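Local structure of uncharacterized protein (Acinetobacter baumannii, 4PAR) at residues K84-L89 with I99-S104; L222-R227 with Q267-F272; G289-Q294 with W304-S309. The protein is a restriction enzyme specific for 5-hydroxymethylcytosine in DNA, joining a VSR-like endonuclease domain to an SRA-like domain that probably recognises the modified base. The protein carries 3 engineered substitutions. One frame throughout, in Å; residues are numbered along the deposited sequence.

Contact 1 of 3, residues K84-L89 with I99-S104; sequences KMEYSL and ISQTES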
loop_
_atom_site.group_PDB
_atom_site.type_symbol
_atom_site.label_atom_id
_atom_site.label_comp_id
_atom_site.label_asym_id
_atom_site.label_seq_id
_atom_site.Cartn_x
_atom_site.Cartn_y
_atom_site.Cartn_z
ATOM N N LYS F 84 8.174 14.726 8.864
ATOM C CA LYS F 84 7.027 15.623 8.882
ATOM C C LYS F 84 7.029 16.441 10.167
ATOM O O LYS F 84 6.190 17.322 10.358
ATOM C CB LYS F 84 5.729 14.821 8.753
ATOM C CG LYS F 84 5.747 13.803 7.614
ATOM C CD LYS F 84 4.563 12.849 7.685
ATOM C CE LYS F 84 4.628 11.792 6.590
ATOM N NZ LYS F 84 3.441 10.890 6.623
ATOM N N MET F 85 7.989 16.152 11.041
ATOM C CA MET F 85 8.042 16.795 12.344
ATOM C C MET F 85 8.535 18.231 12.265
ATOM O O MET F 85 8.970 18.699 11.211
ATOM C CB MET F 85 8.942 15.995 13.288
ATOM C CG MET F 85 8.499 14.550 13.484
ATOM S SD MET F 85 9.797 13.480 14.133
ATOM C CE MET F 85 9.904 14.032 15.827
ATOM N N GLU F 86 8.473 18.915 13.403
ATOM C CA GLU F 86 8.956 20.281 13.533
ATOM C C GLU F 86 9.333 20.560 14.987
ATOM O O GLU F 86 8.706 20.045 15.920
ATOM C CB GLU F 86 7.913 21.286 13.030
ATOM C CG GLU F 86 6.571 21.236 13.740
ATOM C CD GLU F 86 5.554 22.195 13.137
ATOM O OE1 GLU F 86 5.672 22.515 11.934
ATOM O OE2 GLU F 86 4.639 22.635 13.865
ATOM N N TYR F 87 10.352 21.394 15.164
ATOM C CA TYR F 87 10.963 21.629 16.467
ATOM C C TYR F 87 10.460 22.934 17.054
ATOM O O TYR F 87 10.753 24.007 16.530
ATOM C CB TYR F 87 12.490 21.652 16.335
ATOM C CG TYR F 87 13.252 21.573 17.639
ATOM C CD1 TYR F 87 13.081 20.498 18.498
ATOM C CD2 TYR F 87 14.168 22.556 17.996
ATOM C CE1 TYR F 87 13.783 20.411 19.685
ATOM C CE2 TYR F 87 14.877 22.478 19.182
ATOM C CZ TYR F 87 14.681 21.399 20.020
ATOM O OH TYR F 87 15.377 21.299 21.203
ATOM N N SER F 88 9.702 22.834 18.141
ATOM C CA SER F 88 9.079 24.002 18.755
ATOM C C SER F 88 9.136 23.941 20.277
ATOM O O SER F 88 9.395 22.888 20.859
ATOM C CB SER F 88 7.626 24.131 18.296
ATOM O OG SER F 88 6.990 25.224 18.935
ATOM N N LEU F 89 8.897 25.076 20.921
ATOM C CA LEU F 89 8.866 25.116 22.374
ATOM C C LEU F 89 7.424 25.156 22.867
ATOM O O LEU F 89 6.561 25.791 22.259
ATOM C CB LEU F 89 9.649 26.317 22.904
ATOM C CG LEU F 89 9.960 26.296 24.403
ATOM C CD1 LEU F 89 10.733 25.038 24.786
ATOM C CD2 LEU F 89 10.733 27.544 24.802
ATOM N N ILE F 99 4.040 17.745 15.145
ATOM C CA ILE F 99 3.726 17.460 13.753
ATOM C C ILE F 99 2.969 18.633 13.154
ATOM O O ILE F 99 2.170 19.269 13.840
ATOM C CB ILE F 99 2.878 16.185 13.620
ATOM C CG1 ILE F 99 3.440 15.079 14.510
ATOM C CG2 ILE F 99 2.803 15.731 12.173
ATOM C CD1 ILE F 99 4.872 14.711 14.190
ATOM N N SER F 100 3.216 18.924 11.880
ATOM C CA SER F 100 2.471 19.975 11.191
ATOM C C SER F 100 0.976 19.666 11.195
ATOM O O SER F 100 0.576 18.519 10.993
ATOM C CB SER F 100 2.979 20.147 9.758
ATOM O OG SER F 100 3.376 18.905 9.202
ATOM N N GLN F 101 0.161 20.692 11.436
ATOM C CA GLN F 101 -1.294 20.538 11.533
ATOM C C GLN F 101 -1.896 19.877 10.299
ATOM O O GLN F 101 -2.931 19.217 10.385
ATOM C CB GLN F 101 -1.967 21.893 11.766
ATOM C CG GLN F 101 -1.862 22.424 13.191
ATOM C CD GLN F 101 -0.503 23.032 13.509
ATOM O OE1 GLN F 101 0.529 22.587 13.005
ATOM N NE2 GLN F 101 -0.502 24.060 14.350
ATOM N N THR F 102 -1.245 20.065 9.155
ATOM C CA THR F 102 -1.657 19.410 7.919
ATOM C C THR F 102 -1.494 17.894 8.029
ATOM O O THR F 102 -2.341 17.133 7.558
ATOM C CB THR F 102 -0.857 19.934 6.707
ATOM O OG1 THR F 102 0.544 19.940 7.016
ATOM C CG2 THR F 102 -1.296 21.348 6.350
ATOM N N GLU F 103 -0.406 17.458 8.656
ATOM C CA GLU F 103 -0.167 16.033 8.851
ATOM C C GLU F 103 -0.847 15.535 10.123
ATOM O O GLU F 103 -0.945 14.331 10.355
ATOM C CB GLU F 103 1.335 15.739 8.905
ATOM C CG GLU F 103 2.138 16.282 7.726
ATOM C CD GLU F 103 2.074 15.396 6.493
ATOM O OE1 GLU F 103 0.973 14.913 6.151
ATOM O OE2 GLU F 103 3.132 15.182 5.862
ATOM N N SER F 104 -1.317 16.467 10.943
ATOM C CA SER F 104 -1.978 16.112 12.193
ATOM C C SER F 104 -3.414 15.640 11.958
ATOM O O SER F 104 -3.886 14.715 12.621
ATOM C CB SER F 104 -1.964 17.299 13.163
ATOM O OG SER F 104 -0.653 17.562 13.639
#
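M85 and I99 form a non-hydrogen-bonded pair, with diverging side chains, in the small two-stranded antiparallel sheet of strands 85-87 and 97-99, in the N-terminal endonuclease-like part of the chain. M85 CA and I99 CA lie 4.6 Å apart, and the next step of the same sheet is carried by backbone bonding of E86 with S98. Both CB atoms point away from the opposite strand, but the end of I99 turns back, bringing CD1 to 3.7 Å from M85 CG. Both side chains are buried and touch L59 on strand 57-64.

Beyond I99 the chain leaves the strand through S100 and enters the short helix 101-104, and here K84 takes over the contact. Its CB lies 3.9 Å from E103 OE2. With CD anti to CA (chi2 169°) and the torsions beyond it also extended, the chain crosses the glutamate at about a right angle. K84 CG is 3.4 Å from E103 OE2, CD is at 3.3 Å from the same oxygen, and CE at 3.8 Å. The ammonium is carried past it: K84 NZ stands 4.4 Å from E103 OE2, too far for a salt bridge, although the opposite charges probably still attract. The bend at chi2 (-81°) brings E103 CD over toward the lysine methylenes, and OE2 is the oxygen that meets them.

Polar links between the segments are slight. S100 OG gives a weak hydrogen bond to K84 O, at 3.4 Å. The serine occupies the N-cap position without a side-chain cap, while its own O receives S104 OG from above the carbonyl plane. E86, partly exposed, approaches S100 and Q101 loosely; its OE2 is held in a salt bridge by K56 NZ.

Contact 2 of 3, residues L222-R227 with Q267-F272; sequences LIWFPR and QKRIVF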
loop_
_atom_site.group_PDB
_atom_site.type_symbol
_atom_site.label_atom_id
_atom_site.label_comp_id
_atom_site.label_asym_id
_atom_site.label_seq_id
_atom_site.Cartn_x
_atom_site.Cartn_y
_atom_site.Cartn_z
ATOM N N LEU F 222 -24.467 4.777 29.376
ATOM C CA LEU F 222 -24.352 4.190 28.044
ATOM C C LEU F 222 -22.900 3.851 27.700
ATOM O O LEU F 222 -21.999 4.668 27.898
ATOM C CB LEU F 222 -24.925 5.143 26.990
ATOM C CG LEU F 222 -24.898 4.647 25.541
ATOM C CD1 LEU F 222 -25.995 3.618 25.302
ATOM C CD2 LEU F 222 -25.009 5.802 24.554
ATOM N N ILE F 223 -22.675 2.644 27.187
ATOM C CA ILE F 223 -21.353 2.262 26.708
ATOM C C ILE F 223 -21.147 2.872 25.332
ATOM O O ILE F 223 -21.891 2.575 24.401
ATOM C CB ILE F 223 -21.185 0.737 26.607
ATOM C CG1 ILE F 223 -21.816 0.033 27.808
ATOM C CG2 ILE F 223 -19.715 0.378 26.464
ATOM C CD1 ILE F 223 -21.004 0.131 29.064
ATOM N N TRP F 224 -20.133 3.713 25.189
ATOM C CA TRP F 224 -19.979 4.442 23.939
ATOM C C TRP F 224 -18.645 4.151 23.253
ATOM O O TRP F 224 -17.601 4.112 23.903
ATOM C CB TRP F 224 -20.128 5.941 24.198
ATOM C CG TRP F 224 -20.398 6.734 22.972
ATOM C CD1 TRP F 224 -20.928 6.279 21.798
ATOM C CD2 TRP F 224 -20.141 8.126 22.785
ATOM N NE1 TRP F 224 -21.022 7.309 20.891
ATOM C CE2 TRP F 224 -20.543 8.453 21.473
ATOM C CE3 TRP F 224 -19.609 9.130 23.600
ATOM C CZ2 TRP F 224 -20.431 9.742 20.959
ATOM C CZ3 TRP F 224 -19.495 10.405 23.088
ATOM C CH2 TRP F 224 -19.905 10.702 21.781
ATOM N N PHE F 225 -18.685 3.965 21.934
ATOM C CA PHE F 225 -17.475 3.690 21.157
ATOM C C PHE F 225 -17.278 4.713 20.050
ATOM O O PHE F 225 -17.257 4.356 18.875
ATOM C CB PHE F 225 -17.536 2.297 20.529
ATOM C CG PHE F 225 -17.898 1.213 21.490
ATOM C CD1 PHE F 225 -17.252 1.104 22.709
ATOM C CD2 PHE F 225 -18.893 0.303 21.180
ATOM C CE1 PHE F 225 -17.592 0.104 23.599
ATOM C CE2 PHE F 225 -19.238 -0.699 22.066
ATOM C CZ PHE F 225 -18.586 -0.799 23.276
ATOM N N PRO F 226 -17.119 5.989 20.420
ATOM C CA PRO F 226 -17.011 7.035 19.405
ATOM C C PRO F 226 -15.628 7.140 18.779
ATOM O O PRO F 226 -14.631 6.707 19.360
ATOM C CB PRO F 226 -17.331 8.299 20.194
ATOM C CG PRO F 226 -16.792 8.011 21.549
ATOM C CD PRO F 226 -16.940 6.533 21.777
ATOM N N ARG F 227 -15.580 7.706 17.580
ATOM C CA ARG F 227 -14.335 8.224 17.049
ATOM C C ARG F 227 -14.256 9.674 17.493
ATOM O O ARG F 227 -15.142 10.467 17.185
ATOM C CB ARG F 227 -14.278 8.112 15.528
ATOM C CG ARG F 227 -14.365 6.695 14.985
ATOM C CD ARG F 227 -14.172 6.713 13.477
ATOM N NE ARG F 227 -14.242 5.391 12.862
ATOM C CZ ARG F 227 -13.924 5.151 11.595
ATOM N NH1 ARG F 227 -13.507 6.141 10.818
ATOM N NH2 ARG F 227 -14.017 3.924 11.101
ATOM N N GLN F 267 -28.009 10.155 30.849
ATOM C CA GLN F 267 -27.206 11.319 31.209
ATOM C C GLN F 267 -25.734 11.010 31.454
ATOM O O GLN F 267 -24.924 11.924 31.621
ATOM C CB GLN F 267 -27.803 11.990 32.445
ATOM C CG GLN F 267 -29.115 12.690 32.160
ATOM C CD GLN F 267 -29.001 13.642 30.988
ATOM O OE1 GLN F 267 -29.603 13.425 29.939
ATOM N NE2 GLN F 267 -28.240 14.714 31.168
ATOM N N LYS F 268 -25.386 9.729 31.473
ATOM C CA LYS F 268 -23.994 9.327 31.659
ATOM C C LYS F 268 -23.533 8.400 30.545
ATOM O O LYS F 268 -24.309 7.592 30.036
ATOM C CB LYS F 268 -23.806 8.640 33.011
ATOM C CG LYS F 268 -23.920 9.558 34.210
ATOM C CD LYS F 268 -23.916 8.758 35.501
ATOM C CE LYS F 268 -23.920 9.671 36.715
ATOM N NZ LYS F 268 -22.710 10.539 36.741
ATOM N N ARG F 269 -22.268 8.525 30.160
ATOM C CA ARG F 269 -21.689 7.602 29.193
ATOM C C ARG F 269 -20.283 7.187 29.604
ATOM O O ARG F 269 -19.428 8.033 29.855
ATOM C CB ARG F 269 -21.662 8.221 27.794
ATOM C CG ARG F 269 -23.017 8.306 27.112
ATOM C CD ARG F 269 -22.885 8.832 25.689
ATOM N NE ARG F 269 -24.183 9.008 25.043
ATOM C CZ ARG F 269 -24.348 9.494 23.817
ATOM N NH1 ARG F 269 -23.295 9.856 23.098
ATOM N NH2 ARG F 269 -25.566 9.618 23.310
ATOM N N ILE F 270 -20.056 5.880 29.688
ATOM C CA ILE F 270 -18.708 5.350 29.855
ATOM C C ILE F 270 -18.077 5.205 28.469
ATOM O O ILE F 270 -18.648 4.574 27.572
ATOM C CB ILE F 270 -18.715 4.003 30.615
ATOM C CG1 ILE F 270 -17.495 3.154 30.244
ATOM C CG2 ILE F 270 -20.003 3.249 30.341
ATOM C CD1 ILE F 270 -17.802 1.998 29.304
ATOM N N VAL F 271 -16.902 5.801 28.292
ATOM C CA VAL F 271 -16.349 5.962 26.954
ATOM C C VAL F 271 -15.149 5.068 26.648
ATOM O O VAL F 271 -14.222 4.945 27.449
ATOM C CB VAL F 271 -15.932 7.423 26.713
ATOM C CG1 VAL F 271 -15.708 7.673 25.232
ATOM C CG2 VAL F 271 -16.994 8.355 27.241
ATOM N N PHE F 272 -15.192 4.441 25.476
ATOM C CA PHE F 272 -14.040 3.766 24.898
ATOM C C PHE F 272 -13.807 4.290 23.485
ATOM O O PHE F 272 -14.608 4.045 22.584
ATOM C CB PHE F 272 -14.246 2.252 24.872
ATOM C CG PHE F 272 -13.946 1.574 26.173
ATOM C CD1 PHE F 272 -14.823 1.669 27.239
ATOM C CD2 PHE F 272 -12.793 0.825 26.326
ATOM C CE1 PHE F 272 -14.551 1.036 28.436
ATOM C CE2 PHE F 272 -12.516 0.189 27.520
ATOM C CZ PHE F 272 -13.397 0.296 28.575
#
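L222, I223 and W224 pair in parallel register with R269, I270 and V271, joining strands 221-224 and 268-276 of the SRA-like domain's mixed sheet; helix 252-264 lies in the chain between them. Four backbone hydrogen bonds tie the strands. F272 N to W224 O (2.9 Å) and W224 N to I270 O are the straighter ones, L222 N to K268 O is more bent, and I270 N to L222 O is weak.

The polar side-chain interaction is a cation-pi contact. R269 CZ stands 4.6 Å from the centroid of the W224 six-membered ring, with NH1 3.4 Å above the ring plane and over its centre; guanidinium and indole are turned 68° to each other. P226 CB covers the opposite indole face toward the rim, and L222 CD2 lies over one face of the guanidinium.

Apolar contacts occur on both sides of the sheet: I223 CD1 meets I270 CG2 at 3.5 Å, beside F201, on one, and V271 CG1 lies 3.8 Å from P226 CD, just past the strand, on the other.

R269 is buried, and its NH1 also forms a salt bridge with E247 OE1, so ring and carboxylate together probably stabilise its positive charge.

Contact 3 of 3, residues G289-Q294 with W304-S309; sequences GLYEFQ and WKRVKS. Engineered in segment 304-309: S309 (natural residue Cys).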
loop_
_atom_site.group_PDB
_atom_site.type_symbol
_atom_site.label_atom_id
_atom_site.label_comp_id
_atom_site.label_asym_id
_atom_site.label_seq_id
_atom_site.Cartn_x
_atom_site.Cartn_y
_atom_site.Cartn_z
ATOM N N GLY F 289 -12.782 7.211 30.120
ATOM C CA GLY F 289 -13.336 7.622 31.399
ATOM C C GLY F 289 -14.834 7.395 31.520
ATOM O O GLY F 289 -15.466 6.803 30.638
ATOM N N LEU F 290 -15.402 7.899 32.612
ATOM C CA LEU F 290 -16.850 7.996 32.779
ATOM C C LEU F 290 -17.264 9.462 32.725
ATOM O O LEU F 290 -16.907 10.260 33.611
ATOM C CB LEU F 290 -17.306 7.359 34.092
ATOM C CG LEU F 290 -18.810 7.442 34.366
ATOM C CD1 LEU F 290 -19.600 6.888 33.193
ATOM C CD2 LEU F 290 -19.165 6.704 35.643
ATOM N N TYR F 291 -18.028 9.790 31.683
ATOM C CA TYR F 291 -18.353 11.165 31.314
ATOM C C TYR F 291 -19.829 11.508 31.549
ATOM O O TYR F 291 -20.709 10.647 31.443
ATOM C CB TYR F 291 -18.001 11.413 29.839
ATOM C CG TYR F 291 -16.521 11.534 29.541
ATOM C CD1 TYR F 291 -15.665 10.453 29.713
ATOM C CD2 TYR F 291 -15.983 12.724 29.065
ATOM C CE1 TYR F 291 -14.313 10.557 29.436
ATOM C CE2 TYR F 291 -14.633 12.841 28.787
ATOM C CZ TYR F 291 -13.801 11.752 28.974
ATOM O OH TYR F 291 -12.454 11.852 28.699
ATOM N N GLU F 292 -20.086 12.779 31.847
ATOM C CA GLU F 292 -21.437 13.252 32.136
ATOM C C GLU F 292 -21.830 14.422 31.228
ATOM O O GLU F 292 -21.019 15.308 30.947
ATOM C CB GLU F 292 -21.546 13.657 33.607
ATOM C CG GLU F 292 -22.966 13.783 34.128
ATOM C CD GLU F 292 -23.011 13.912 35.639
ATOM O OE1 GLU F 292 -23.693 13.091 36.286
ATOM O OE2 GLU F 292 -22.359 14.832 36.177
ATOM N N PHE F 293 -23.089 14.420 30.795
ATOM C CA PHE F 293 -23.618 15.384 29.827
ATOM C C PHE F 293 -23.896 16.743 30.482
ATOM O O PHE F 293 -24.671 16.820 31.437
ATOM C CB PHE F 293 -24.894 14.795 29.201
ATOM C CG PHE F 293 -25.791 15.802 28.528
ATOM C CD1 PHE F 293 -25.760 15.967 27.155
ATOM C CD2 PHE F 293 -26.707 16.541 29.263
ATOM C CE1 PHE F 293 -26.591 16.879 26.539
ATOM C CE2 PHE F 293 -27.538 17.456 28.655
ATOM C CZ PHE F 293 -27.485 17.624 27.293
ATOM N N GLN F 294 -23.226 17.803 30.018
ATOM C CA GLN F 294 -23.502 19.138 30.566
ATOM C C GLN F 294 -24.408 20.066 29.734
ATOM O O GLN F 294 -24.934 21.034 30.270
ATOM C CB GLN F 294 -22.164 19.866 30.816
ATOM C CG GLN F 294 -21.193 19.086 31.682
ATOM C CD GLN F 294 -20.882 19.782 32.985
ATOM O OE1 GLN F 294 -20.621 20.985 33.014
ATOM N NE2 GLN F 294 -20.919 19.029 34.079
ATOM N N TRP F 304 -19.775 16.589 26.959
ATOM C CA TRP F 304 -19.662 15.578 27.997
ATOM C C TRP F 304 -18.436 15.862 28.855
ATOM O O TRP F 304 -17.314 15.848 28.359
ATOM C CB TRP F 304 -19.574 14.177 27.378
ATOM C CG TRP F 304 -20.668 13.884 26.382
ATOM C CD1 TRP F 304 -20.702 14.254 25.067
ATOM C CD2 TRP F 304 -21.883 13.161 26.626
ATOM N NE1 TRP F 304 -21.863 13.810 24.480
ATOM C CE2 TRP F 304 -22.604 13.136 25.414
ATOM C CE3 TRP F 304 -22.430 12.533 27.749
ATOM C CZ2 TRP F 304 -23.843 12.508 25.296
ATOM C CZ3 TRP F 304 -23.660 11.911 27.629
ATOM C CH2 TRP F 304 -24.354 11.905 26.413
ATOM N N LYS F 305 -18.659 16.140 30.135
ATOM C CA LYS F 305 -17.574 16.395 31.077
ATOM C C LYS F 305 -17.214 15.094 31.788
ATOM O O LYS F 305 -18.093 14.278 32.056
ATOM C CB LYS F 305 -17.976 17.477 32.085
ATOM C CG LYS F 305 -16.918 17.816 33.131
ATOM C CD LYS F 305 -17.453 18.813 34.149
ATOM C CE LYS F 305 -16.443 19.073 35.256
ATOM N NZ LYS F 305 -16.162 17.850 36.056
ATOM N N ARG F 306 -15.934 14.894 32.094
ATOM C CA ARG F 306 -15.509 13.636 32.706
ATOM C C ARG F 306 -15.548 13.719 34.228
ATOM O O ARG F 306 -14.739 14.414 34.850
ATOM C CB ARG F 306 -14.098 13.260 32.244
ATOM C CG ARG F 306 -13.605 11.941 32.811
ATOM C CD ARG F 306 -12.201 11.626 32.336
ATOM N NE ARG F 306 -11.196 12.461 32.987
ATOM C CZ ARG F 306 -9.917 12.502 32.625
ATOM N NH1 ARG F 306 -9.493 11.760 31.611
ATOM N NH2 ARG F 306 -9.065 13.286 33.271
ATOM N N VAL F 307 -16.504 13.011 34.820
ATOM C CA VAL F 307 -16.658 12.999 36.267
ATOM C C VAL F 307 -15.986 11.822 36.975
ATOM O O VAL F 307 -15.829 11.851 38.197
ATOM C CB VAL F 307 -18.147 13.002 36.655
ATOM C CG1 VAL F 307 -18.793 14.312 36.230
ATOM C CG2 VAL F 307 -18.860 11.811 36.028
ATOM N N LYS F 308 -15.570 10.798 36.233
ATOM C CA LYS F 308 -14.941 9.651 36.894
ATOM C C LYS F 308 -13.824 9.034 36.062
ATOM O O LYS F 308 -13.919 8.942 34.842
ATOM C CB LYS F 308 -15.989 8.582 37.242
ATOM C CG LYS F 308 -16.751 8.846 38.552
ATOM C CD LYS F 308 -17.743 7.732 38.902
ATOM C CE LYS F 308 -17.047 6.454 39.377
ATOM N NZ LYS F 308 -16.384 6.592 40.708
ATOM N N SER F 309 -12.748 8.639 36.736
ATOM C CA SER F 309 -11.616 7.999 36.077
ATOM C C SER F 309 -11.627 6.472 36.201
ATOM O O SER F 309 -10.735 5.795 35.684
ATOM C CB SER F 309 -10.306 8.556 36.636
ATOM O OG SER F 309 -10.214 9.954 36.408
#
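L290 and K308 form a hydrogen-bonded antiparallel pair: L290 N gives a nearly straight bond to K308 O (2.9 Å), and L290 O accepts K308 N at 3.0 Å. The same L290 O takes a second, weak bond from V307 N. Further along, E292 and K305 exchange backbone bonds in both directions.

Two donors converging on one carbonyl mark a classic beta bulge, with V307 and K308 both opposite L290. It shifts the register by one residue within the hairpin of strands 283-295 and 302-312 in the SRA-like domain.

Aromatic contacts gather on the face bearing Y291, F293, W304 and R306. R306 CB sits over the centre of the Y291 ring, 3.6 Å from its centroid, while W304 O approaches the edge of that ring. F293 and W304 make a T-shaped pair, the phenyl edge toward the indole face, with centroids of the F293 ring and the W304 six-membered ring 5.6 Å apart and planes at 71°. F293 CB adds a CH-pi contact over the same indole face. W304 NE1 is weakly hydrogen-bonded to E247 OE1.

The other face bears L290, E292, K305 and K308. L290 CG is anti to the backbone N (chi1 179°), and the leucine runs beside K308, L290 CB meeting K308 CB at 3.6 Å. At the bulge, V307 CG1 lies 3.6 Å from E292 OE2, of a carboxylate paired with K268.

Contacts 2 and 3 are neighbours in one sheet, their centres about 9 Å apart, because strand 268-276 pairs with strand 283-295. R269 O and Y291 N, 2.9 Å apart, probably form a hydrogen bond; V271 CG2 packs 3.5 Å from Y291 CD1, and K268 NZ makes a 2.8 Å salt bridge with E292 OE1. E247 bridges the two contacts. Contact 1 belongs to the endonuclease-like part, its centre about 30 Å from either of the others. Contacts 1 and 2 each come within about 5 Å of the bound DNA at their nearest atoms, whereas contact 3 stays about 17 Å away.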